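Local coordinates for protein nicotinamide-nucleotide adenylyltransferase NadR family / Ribosylnicotinamide kinase (PDB 6GYE) that binds nicotinamide riboside, probably phosphorylates it to the mononucleotide, and may also adenylylate that product to NAD+, at residues I18-F23 / F121-L126; S209-R214 / T237-A242; D295-I300 / D338-L343. All blocks are in the same frame, centred on the assembly; numbering follows the deposited sequence.

Contact 1. Residues I18-F23 / F121-L126; sequences IYFGTF and FYVGEL. With SO4 (sulfate ion), chain E.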
loop_
_atom_site.group_PDB
_atom_site.type_symbol
_atom_site.label_atom_id
_atom_site.label_comp_id
_atom_site.label_asym_id
_atom_site.label_seq_id
_atom_site.Cartn_x
_atom_site.Cartn_y
_atom_site.Cartn_z
ATOM N N ILE A 18 8.252 -4.174 -27.053
ATOM C CA ILE A 18 7.463 -4.959 -26.112
ATOM C C ILE A 18 8.335 -5.189 -24.891
ATOM O O ILE A 18 9.411 -5.801 -24.989
ATOM C CB ILE A 18 6.982 -6.296 -26.713
ATOM C CG1 ILE A 18 5.808 -6.149 -27.692
ATOM C CG2 ILE A 18 6.439 -7.185 -25.618
ATOM C CD1 ILE A 18 5.846 -5.052 -28.686
ATOM N N TYR A 19 7.876 -4.706 -23.739
ATOM C CA TYR A 19 8.644 -4.780 -22.501
ATOM C C TYR A 19 7.835 -5.572 -21.490
ATOM O O TYR A 19 6.664 -5.260 -21.255
ATOM C CB TYR A 19 8.977 -3.380 -21.965
ATOM C CG TYR A 19 9.879 -3.367 -20.755
ATOM C CD1 TYR A 19 9.366 -3.510 -19.472
ATOM C CD2 TYR A 19 11.244 -3.200 -20.895
ATOM C CE1 TYR A 19 10.203 -3.505 -18.372
ATOM C CE2 TYR A 19 12.071 -3.194 -19.816
ATOM C CZ TYR A 19 11.560 -3.353 -18.553
ATOM O OH TYR A 19 12.428 -3.338 -17.468
ATOM N N PHE A 20 8.453 -6.608 -20.924
ATOM C CA PHE A 20 7.809 -7.555 -20.024
ATOM C C PHE A 20 8.182 -7.295 -18.578
ATOM O O PHE A 20 9.279 -6.816 -18.278
ATOM C CB PHE A 20 8.226 -8.991 -20.331
ATOM C CG PHE A 20 7.761 -9.507 -21.640
ATOM C CD1 PHE A 20 6.530 -10.117 -21.749
ATOM C CD2 PHE A 20 8.575 -9.443 -22.752
ATOM C CE1 PHE A 20 6.109 -10.641 -22.957
ATOM C CE2 PHE A 20 8.159 -9.964 -23.972
ATOM C CZ PHE A 20 6.932 -10.564 -24.070
ATOM N N GLY A 21 7.280 -7.675 -17.680
ATOM C CA GLY A 21 7.616 -7.725 -16.265
ATOM C C GLY A 21 6.453 -8.290 -15.480
ATOM O O GLY A 21 5.327 -8.369 -15.977
ATOM N N THR A 22 6.752 -8.688 -14.237
ATOM C CA THR A 22 5.693 -8.958 -13.260
ATOM C C THR A 22 5.310 -7.699 -12.464
ATOM O O THR A 22 4.140 -7.528 -12.101
ATOM C CB THR A 22 6.096 -10.088 -12.307
ATOM O OG1 THR A 22 7.407 -9.848 -11.809
ATOM C CG2 THR A 22 6.098 -11.429 -13.020
ATOM N N PHE A 23 6.276 -6.828 -12.166
ATOM C CA PHE A 23 6.035 -5.507 -11.567
ATOM C C PHE A 23 5.386 -5.590 -10.184
ATOM O O PHE A 23 4.326 -5.010 -9.925
ATOM C CB PHE A 23 5.178 -4.645 -12.494
ATOM C CG PHE A 23 5.750 -4.469 -13.855
ATOM C CD1 PHE A 23 6.872 -3.690 -14.046
ATOM C CD2 PHE A 23 5.164 -5.087 -14.953
ATOM C CE1 PHE A 23 7.407 -3.519 -15.313
ATOM C CE2 PHE A 23 5.673 -4.902 -16.219
ATOM C CZ PHE A 23 6.800 -4.116 -16.402
ATOM N N PHE A 121 11.065 -7.585 -29.139
ATOM C CA PHE A 121 10.835 -8.110 -27.797
ATOM C C PHE A 121 12.083 -7.915 -26.932
ATOM O O PHE A 121 13.172 -8.356 -27.305
ATOM C CB PHE A 121 10.488 -9.602 -27.871
ATOM C CG PHE A 121 9.141 -9.899 -28.475
ATOM C CD1 PHE A 121 7.986 -9.774 -27.722
ATOM C CD2 PHE A 121 9.034 -10.317 -29.791
ATOM C CE1 PHE A 121 6.753 -10.049 -28.274
ATOM C CE2 PHE A 121 7.792 -10.600 -30.355
ATOM C CZ PHE A 121 6.661 -10.470 -29.599
ATOM N N TYR A 122 11.927 -7.275 -25.772
ATOM C CA TYR A 122 13.009 -7.157 -24.791
ATOM C C TYR A 122 12.813 -8.252 -23.750
ATOM O O TYR A 122 11.871 -8.201 -22.958
ATOM C CB TYR A 122 13.045 -5.757 -24.169
ATOM C CG TYR A 122 13.246 -4.691 -25.238
ATOM C CD1 TYR A 122 14.526 -4.308 -25.648
ATOM C CD2 TYR A 122 12.152 -4.109 -25.885
ATOM C CE1 TYR A 122 14.712 -3.362 -26.658
ATOM C CE2 TYR A 122 12.330 -3.162 -26.890
ATOM C CZ TYR A 122 13.610 -2.790 -27.272
ATOM O OH TYR A 122 13.768 -1.854 -28.279
ATOM N N VAL A 123 13.717 -9.232 -23.748
ATOM C CA VAL A 123 13.558 -10.498 -23.038
ATOM C C VAL A 123 14.756 -10.724 -22.131
ATOM O O VAL A 123 15.899 -10.491 -22.534
ATOM C CB VAL A 123 13.401 -11.666 -24.035
ATOM C CG1 VAL A 123 13.497 -13.005 -23.332
ATOM C CG2 VAL A 123 12.074 -11.547 -24.751
ATOM N N GLY A 124 14.498 -11.204 -20.914
ATOM C CA GLY A 124 15.544 -11.328 -19.916
ATOM C C GLY A 124 16.063 -12.713 -19.570
ATOM O O GLY A 124 17.016 -12.822 -18.795
ATOM N N GLU A 125 15.447 -13.770 -20.106
ATOM C CA GLU A 125 15.860 -15.154 -19.893
ATOM C C GLU A 125 16.087 -15.824 -21.238
ATOM O O GLU A 125 15.298 -15.637 -22.167
ATOM C CB GLU A 125 14.807 -15.964 -19.122
ATOM C CG GLU A 125 14.782 -15.750 -17.629
ATOM C CD GLU A 125 13.658 -14.827 -17.223
ATOM O OE1 GLU A 125 12.875 -14.433 -18.116
ATOM O OE2 GLU A 125 13.556 -14.492 -16.021
ATOM N N LEU A 126 17.162 -16.604 -21.346
ATOM C CA LEU A 126 17.497 -17.190 -22.642
ATOM C C LEU A 126 16.411 -18.139 -23.129
ATOM O O LEU A 126 16.213 -18.279 -24.340
ATOM C CB LEU A 126 18.830 -17.941 -22.583
ATOM C CG LEU A 126 20.186 -17.248 -22.415
ATOM C CD1 LEU A 126 20.563 -16.518 -23.698
ATOM C CD2 LEU A 126 20.216 -16.305 -21.215
HETATM S S SO4 E . 10.082 -8.274 -12.479
HETATM O O1 SO4 E . 10.990 -7.363 -13.167
HETATM O O2 SO4 E . 9.387 -7.592 -11.381
HETATM O O3 SO4 E . 9.152 -8.742 -13.500
HETATM O O4 SO4 E . 10.799 -9.404 -11.890
HETATM O O HOH W 1 11.352 -6.974 -20.916
#
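I18 O is approached twice from Y122. The backbone N of Y122 gives it a hydrogen bond of 3.0 Å from N to O, with an angle of 171° at the proton, and the CD2 rim of the same tyrosine ring sits 3.3 Å from I18 O, edge on and in the ring plane. CG of Y122 is anti to its carbonyl carbon (chi1 -59°), beside its own N, and chi2 then turns the CD2 edge to I18 O. Its OH is hydrogen-bonded to N41 ND2.

On the other face of the sheet, I18 and F121 run side by side and point the same way. The CG2 methyl of I18 packs 3.7 Å from F121 CD1, the atom that also meets the ring of F20, with F20 CE2 3.8 Å away. These two rings meet edge to edge, CE2 of F20 near the plane of F121 and CD1 of F121 near the plane of F20. CD2 of F20 lies 3.5 Å from Y122 O, again in the plane of the F20 ring. L104 and I108 of helix 95-110 cover this aromatic layer.

Past the bridge between I18 and F121 the strands separate. F20 N bonds to water 1 at 2.9 Å, and this water also lies by Y122 O, though too close for that distance to be trusted. The first strand then turns into a loop at T22 and F23, where a sulfate is held by T22 OG1, 2.7 Å from its O3, as well as by H30 and R150.

The central strand 15-21 and its neighbour 118-123, parting at their C-terminal ends in a sheet of order 3-2-1-4-5, form a switch point consistent with the Rossmann-like nucleotidyltransferase domain that the enzyme's name implies. The sulfate there probably marks a phosphate position of the adenylyltransferase site.

Contact 2. Residues S209-R214 / T237-A242; sequences SEEYAR and TGQYDA. With NNR (Nicotinamide riboside), chain I; SO4 (sulfate ion), chain F.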
loop_
_atom_site.group_PDB
_atom_site.type_symbol
_atom_site.label_atom_id
_atom_site.label_comp_id
_atom_site.label_asym_id
_atom_site.label_seq_id
_atom_site.Cartn_x
_atom_site.Cartn_y
_atom_site.Cartn_z
ATOM N N SER A 209 -1.135 11.665 11.252
ATOM C CA SER A 209 -2.477 12.212 11.198
ATOM C C SER A 209 -2.842 12.837 12.542
ATOM O O SER A 209 -2.198 12.594 13.564
ATOM C CB SER A 209 -3.483 11.118 10.838
ATOM O OG SER A 209 -3.562 10.195 11.904
ATOM N N GLU A 210 -3.929 13.601 12.535
ATOM C CA GLU A 210 -4.498 14.175 13.747
ATOM C C GLU A 210 -5.734 13.381 14.132
ATOM O O GLU A 210 -6.255 12.575 13.354
ATOM C CB GLU A 210 -4.884 15.651 13.554
ATOM C CG GLU A 210 -3.761 16.619 13.184
ATOM C CD GLU A 210 -2.805 16.938 14.335
ATOM O OE1 GLU A 210 -2.982 16.402 15.453
ATOM O OE2 GLU A 210 -1.868 17.741 14.117
ATOM N N GLU A 211 -6.192 13.592 15.361
ATOM C CA GLU A 211 -7.416 12.943 15.821
ATOM C C GLU A 211 -8.608 13.674 15.204
ATOM O O GLU A 211 -8.888 14.827 15.549
ATOM C CB GLU A 211 -7.500 12.926 17.346
ATOM C CG GLU A 211 -8.684 12.077 17.832
ATOM C CD GLU A 211 -8.856 12.071 19.344
ATOM O OE1 GLU A 211 -9.183 10.999 19.919
ATOM O OE2 GLU A 211 -8.691 13.147 19.951
ATOM N N TYR A 212 -9.325 13.004 14.304
ATOM C CA TYR A 212 -10.382 13.688 13.566
ATOM C C TYR A 212 -11.477 14.179 14.510
ATOM O O TYR A 212 -12.048 15.258 14.301
ATOM C CB TYR A 212 -10.950 12.752 12.485
ATOM C CG TYR A 212 -12.108 13.347 11.699
ATOM C CD1 TYR A 212 -11.876 14.251 10.671
ATOM C CD2 TYR A 212 -13.438 13.043 12.016
ATOM C CE1 TYR A 212 -12.922 14.823 9.957
ATOM C CE2 TYR A 212 -14.501 13.613 11.298
ATOM C CZ TYR A 212 -14.230 14.509 10.271
ATOM O OH TYR A 212 -15.249 15.101 9.545
ATOM N N ALA A 213 -11.767 13.409 15.566
ATOM C CA ALA A 213 -12.834 13.774 16.495
ATOM C C ALA A 213 -12.640 15.175 17.057
ATOM O O ALA A 213 -13.605 15.932 17.205
ATOM C CB ALA A 213 -12.931 12.746 17.631
ATOM N N ARG A 214 -11.401 15.541 17.369
ATOM C CA ARG A 214 -11.139 16.890 17.847
ATOM C C ARG A 214 -11.459 17.927 16.778
ATOM O O ARG A 214 -12.085 18.948 17.068
ATOM C CB ARG A 214 -9.692 17.014 18.310
ATOM C CG ARG A 214 -9.274 18.416 18.718
ATOM C CD ARG A 214 -7.939 18.328 19.394
ATOM N NE ARG A 214 -7.906 17.137 20.245
ATOM C CZ ARG A 214 -6.803 16.580 20.737
ATOM N NH1 ARG A 214 -5.610 17.094 20.458
ATOM N NH2 ARG A 214 -6.900 15.502 21.505
ATOM N N THR A 237 -15.668 7.618 9.013
ATOM C CA THR A 237 -15.104 7.880 7.692
ATOM C C THR A 237 -14.105 9.032 7.731
ATOM O O THR A 237 -13.118 9.023 6.982
ATOM C CB THR A 237 -16.218 8.152 6.680
ATOM O OG1 THR A 237 -16.812 9.396 6.979
ATOM C CG2 THR A 237 -17.296 7.097 6.791
ATOM N N GLY A 238 -14.319 10.003 8.624
ATOM C CA GLY A 238 -13.407 11.131 8.721
ATOM C C GLY A 238 -12.012 10.736 9.183
ATOM O O GLY A 238 -11.008 11.188 8.619
ATOM N N GLN A 239 -11.924 9.940 10.253
ATOM C CA GLN A 239 -10.613 9.475 10.694
ATOM C C GLN A 239 -9.969 8.572 9.637
ATOM O O GLN A 239 -8.761 8.654 9.387
ATOM C CB GLN A 239 -10.719 8.730 12.025
ATOM C CG GLN A 239 -9.361 8.401 12.642
ATOM C CD GLN A 239 -8.643 9.637 13.151
ATOM O OE1 GLN A 239 -9.121 10.304 14.060
ATOM N NE2 GLN A 239 -7.507 9.963 12.549
ATOM N N TYR A 240 -10.770 7.723 8.983
ATOM C CA TYR A 240 -10.229 6.835 7.960
ATOM C C TYR A 240 -9.625 7.618 6.793
ATOM O O TYR A 240 -8.536 7.286 6.312
ATOM C CB TYR A 240 -11.310 5.885 7.456
ATOM C CG TYR A 240 -10.763 4.978 6.388
ATOM C CD1 TYR A 240 -10.060 3.815 6.727
ATOM C CD2 TYR A 240 -10.911 5.292 5.045
ATOM C CE1 TYR A 240 -9.536 2.989 5.745
ATOM C CE2 TYR A 240 -10.393 4.474 4.060
ATOM C CZ TYR A 240 -9.712 3.332 4.412
ATOM O OH TYR A 240 -9.211 2.539 3.417
ATOM N N ASP A 241 -10.335 8.646 6.309
ATOM C CA ASP A 241 -9.819 9.473 5.219
ATOM C C ASP A 241 -8.556 10.227 5.633
ATOM O O ASP A 241 -7.603 10.349 4.846
ATOM C CB ASP A 241 -10.894 10.472 4.763
ATOM C CG ASP A 241 -12.091 9.795 4.098
ATOM O OD1 ASP A 241 -11.972 8.607 3.715
ATOM O OD2 ASP A 241 -13.156 10.456 3.969
ATOM N N ALA A 242 -8.540 10.766 6.852
ATOM C CA ALA A 242 -7.350 11.462 7.327
ATOM C C ALA A 242 -6.154 10.522 7.361
ATOM O O ALA A 242 -5.046 10.896 6.956
ATOM C CB ALA A 242 -7.596 12.038 8.722
HETATM O O2R NNR I . -5.766 4.636 1.948
HETATM C C2R NNR I . -5.354 3.302 2.278
HETATM C C3R NNR I . -5.566 2.320 1.133
HETATM O O3R NNR I . -6.141 2.935 -0.027
HETATM C C4R NNR I . -6.503 1.247 1.664
HETATM C C5R NNR I . -5.856 -0.130 1.609
HETATM O O5R NNR I . -6.754 -1.101 2.158
HETATM O O4R NNR I . -6.826 1.574 3.018
HETATM C C1R NNR I . -6.185 2.781 3.441
HETATM N N1 NNR I . -5.315 2.505 4.585
HETATM C C2 NNR I . -5.729 2.816 5.821
HETATM C C6 NNR I . -4.113 1.947 4.382
HETATM C C5 NNR I . -3.266 1.675 5.450
HETATM C C4 NNR I . -3.673 1.987 6.740
HETATM C C3 NNR I . -4.921 2.564 6.924
HETATM C C7 NNR I . -5.396 2.915 8.302
HETATM O O7 NNR I . -6.241 3.783 8.441
HETATM N N7 NNR I . -4.878 2.266 9.345
HETATM S S SO4 F . -4.726 13.565 24.008
HETATM O O1 SO4 F . -3.939 14.513 24.804
HETATM O O2 SO4 F . -6.140 13.916 24.015
HETATM O O3 SO4 F . -4.326 13.577 22.607
HETATM O O4 SO4 F . -4.537 12.254 24.612
HETATM O O HOH W 2 -11.293 10.685 15.477
#
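Beside the nicotinamide riboside pocket of the kinase domain, to which Y240 of helix 229-247 belongs, the amide of Q239 ties that helix to the start of helix 212-220. Q239 NE2 donates to E210 O over 3.0 Å, almost straight and with the acceptor in the amide plane; it also bonds to N243. Q239 OE1 accepts a hydrogen bond from Y212 N, 2.7 Å away, with the donor tilted 32° from the plane of the side-chain carbonyl. Water 2 adds to the grip, donating to the same OE1 and accepting from A213 N, so OE1 serves Y212 N directly and A213 N through the water. A bend at chi2 (70°) turns CD of Q239 off the extended path.

The Y212 ring lies with one face over G238, whose CA is 3.6 Å from the ring centroid, nearly on the normal: a CH-pi contact. Y240 points away and bonds through OH to O4R of the riboside at 2.6 Å.

E211 and R214 form a salt bridge and face the apparent P-loop, where R214 meets a sulfate only weakly. S209 is held to N243 and D259, joining the segment to strand 255-259, while M235 touches Y212 and A213 from within helix 229-247.

Contact 3. Residues D295-I300 / D338-L343; sequences DLILVI and DKVVIL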
loop_
_atom_site.group_PDB
_atom_site.type_symbol
_atom_site.label_atom_id
_atom_site.label_comp_id
_atom_site.label_asym_id
_atom_site.label_seq_id
_atom_site.Cartn_x
_atom_site.Cartn_y
_atom_site.Cartn_z
ATOM N N ASP A 295 0.884 -2.174 11.662
ATOM C CA ASP A 295 2.041 -2.984 12.009
ATOM C C ASP A 295 2.346 -2.928 13.489
ATOM O O ASP A 295 2.832 -3.910 14.052
ATOM C CB ASP A 295 3.281 -2.529 11.219
ATOM C CG ASP A 295 3.097 -2.664 9.722
ATOM O OD1 ASP A 295 3.180 -3.796 9.199
ATOM O OD2 ASP A 295 2.837 -1.637 9.057
ATOM N N LEU A 296 2.024 -1.814 14.132
ATOM C CA LEU A 296 2.317 -1.613 15.540
ATOM C C LEU A 296 1.209 -0.752 16.114
ATOM O O LEU A 296 0.868 0.271 15.518
ATOM C CB LEU A 296 3.673 -0.925 15.734
ATOM C CG LEU A 296 3.914 -0.449 17.166
ATOM C CD1 LEU A 296 3.980 -1.665 18.103
ATOM C CD2 LEU A 296 5.172 0.415 17.275
ATOM N N ILE A 297 0.658 -1.168 17.253
ATOM C CA ILE A 297 -0.403 -0.454 17.947
ATOM C C ILE A 297 0.114 -0.068 19.331
ATOM O O ILE A 297 0.357 -0.936 20.180
ATOM C CB ILE A 297 -1.677 -1.304 18.046
ATOM C CG1 ILE A 297 -2.225 -1.592 16.642
ATOM C CG2 ILE A 297 -2.740 -0.604 18.903
ATOM C CD1 ILE A 297 -3.237 -2.751 16.600
ATOM N N LEU A 298 0.271 1.227 19.564
ATOM C CA LEU A 298 0.732 1.755 20.843
ATOM C C LEU A 298 -0.471 2.178 21.680
ATOM O O LEU A 298 -1.224 3.068 21.276
ATOM C CB LEU A 298 1.663 2.951 20.627
ATOM C CG LEU A 298 2.983 2.597 19.945
ATOM C CD1 LEU A 298 3.749 3.829 19.563
ATOM C CD2 LEU A 298 3.831 1.723 20.843
ATOM N N VAL A 299 -0.640 1.565 22.849
ATOM C CA VAL A 299 -1.771 1.852 23.722
ATOM C C VAL A 299 -1.255 2.636 24.918
ATOM O O VAL A 299 -0.347 2.174 25.617
ATOM C CB VAL A 299 -2.477 0.564 24.177
ATOM C CG1 VAL A 299 -3.536 0.877 25.219
ATOM C CG2 VAL A 299 -3.093 -0.152 22.977
ATOM N N ILE A 300 -1.829 3.811 25.162
ATOM C CA ILE A 300 -1.508 4.602 26.349
ATOM C C ILE A 300 -2.498 4.212 27.446
ATOM O O ILE A 300 -3.687 4.549 27.339
ATOM C CB ILE A 300 -1.565 6.104 26.058
ATOM C CG1 ILE A 300 -0.616 6.464 24.910
ATOM C CG2 ILE A 300 -1.253 6.889 27.325
ATOM C CD1 ILE A 300 -0.647 7.956 24.538
ATOM N N ASP A 338 -0.989 -9.298 19.195
ATOM C CA ASP A 338 0.445 -9.462 18.964
ATOM C C ASP A 338 1.115 -8.200 18.445
ATOM O O ASP A 338 2.346 -8.097 18.510
ATOM C CB ASP A 338 0.699 -10.612 17.993
ATOM C CG ASP A 338 0.676 -11.963 18.680
ATOM O OD1 ASP A 338 1.014 -12.034 19.886
ATOM O OD2 ASP A 338 0.315 -12.955 18.019
ATOM N N LYS A 339 0.339 -7.229 17.976
ATOM C CA LYS A 339 0.861 -5.943 17.543
ATOM C C LYS A 339 0.746 -4.864 18.612
ATOM O O LYS A 339 1.157 -3.724 18.367
ATOM C CB LYS A 339 0.119 -5.494 16.275
ATOM C CG LYS A 339 0.319 -6.442 15.092
ATOM C CD LYS A 339 -0.606 -6.069 13.944
ATOM C CE LYS A 339 -0.340 -6.928 12.711
ATOM N NZ LYS A 339 -1.317 -6.569 11.647
ATOM N N VAL A 340 0.213 -5.186 19.788
ATOM C CA VAL A 340 -0.072 -4.183 20.808
ATOM C C VAL A 340 1.096 -4.086 21.783
ATOM O O VAL A 340 1.531 -5.089 22.354
ATOM C CB VAL A 340 -1.369 -4.513 21.562
ATOM C CG1 VAL A 340 -1.527 -3.578 22.741
ATOM C CG2 VAL A 340 -2.585 -4.406 20.657
ATOM N N VAL A 341 1.582 -2.871 21.988
ATOM C CA VAL A 341 2.522 -2.546 23.048
ATOM C C VAL A 341 1.847 -1.522 23.949
ATOM O O VAL A 341 1.379 -0.481 23.472
ATOM C CB VAL A 341 3.843 -1.995 22.487
ATOM C CG1 VAL A 341 4.729 -1.487 23.619
ATOM C CG2 VAL A 341 4.552 -3.070 21.643
ATOM N N ILE A 342 1.778 -1.824 25.240
ATOM C CA ILE A 342 1.140 -0.962 26.220
ATOM C C ILE A 342 2.207 -0.091 26.870
ATOM O O ILE A 342 3.213 -0.605 27.380
ATOM C CB ILE A 342 0.396 -1.800 27.267
ATOM C CG1 ILE A 342 -0.670 -2.632 26.569
ATOM C CG2 ILE A 342 -0.202 -0.898 28.330
ATOM C CD1 ILE A 342 -1.576 -3.347 27.513
ATOM N N LEU A 343 2.003 1.227 26.846
ATOM C CA LEU A 343 3.004 2.172 27.353
ATOM C C LEU A 343 2.749 2.478 28.832
ATOM O O LEU A 343 2.352 3.573 29.228
ATOM C CB LEU A 343 3.005 3.431 26.503
ATOM C CG LEU A 343 3.295 3.180 25.021
ATOM C CD1 LEU A 343 3.046 4.437 24.222
ATOM C CD2 LEU A 343 4.740 2.704 24.847
#
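L296 sets CG anti to its backbone N (chi1 169°), and chi2 near 65° swings CD1 to within 3.5 Å of K339 O and 3.9 Å of the CG2 methyl of V341. V299 and V340 likewise each hold CG1 anti to N. For V299 this leaves CG2 anti to the carbonyl carbon, where it meets V340 CG1 at 3.8 Å as the two side chains cross.

The backbones are stitched as a regular parallel pair. I297 supplies both its N, to K339 O, and its O, to V341 N; V299 repeats the pattern with V341 O and L343 N. The last of these bonds, L343 N to V299 O, is 2.8 Å long and nearly straight. V340 CA adds a CA-H...O contact of 3.3 Å to I297 O.

Strand 296-300 and the outermost strand 340-342 are neighbours in the four-stranded parallel sheet of the P-loop NTPase fold, order 2-1-3-4, and helix 320-333 forms the beta-alpha-beta crossover between them. That helix packs on the face bearing I297, V299, V340 and I342, with L331 touching both V299 and V340.

On the opposite face L298 and V341 lie side by side, pointing the same way, L298 CD2 4.1 Å from V341 CB. L343 CD1 comes in 4.1 Å from L298 CB and touches I300 too; helices 193-203 and 358-370 cover this layer. At the N-terminal end the extended chain of K339 passes D295 O, with CG 3.7 Å from that oxygen, and its NZ bonds to M294 O.

Overall arrangement
Contact 1 belongs to one half of an elongated molecule and contacts 2 and 3 to the other: its centre is 43 Å from each of theirs, on the opposite side of the chain's centre, and its nearest atoms stay about 20 Å from contact 2 and about 19 Å from contact 3. The first half is the putative adenylyltransferase, the second the kinase. Within the kinase half, contacts 2 and 3 have centres 19 Å apart and do not touch, with about 10 Å between nearest atoms. Contact 2 reaches nicotinamide riboside directly through Y240, whereas in contact 3 the D295 side chain is about 8 Å from it and that of I300 about 6 Å from a bound sulfate.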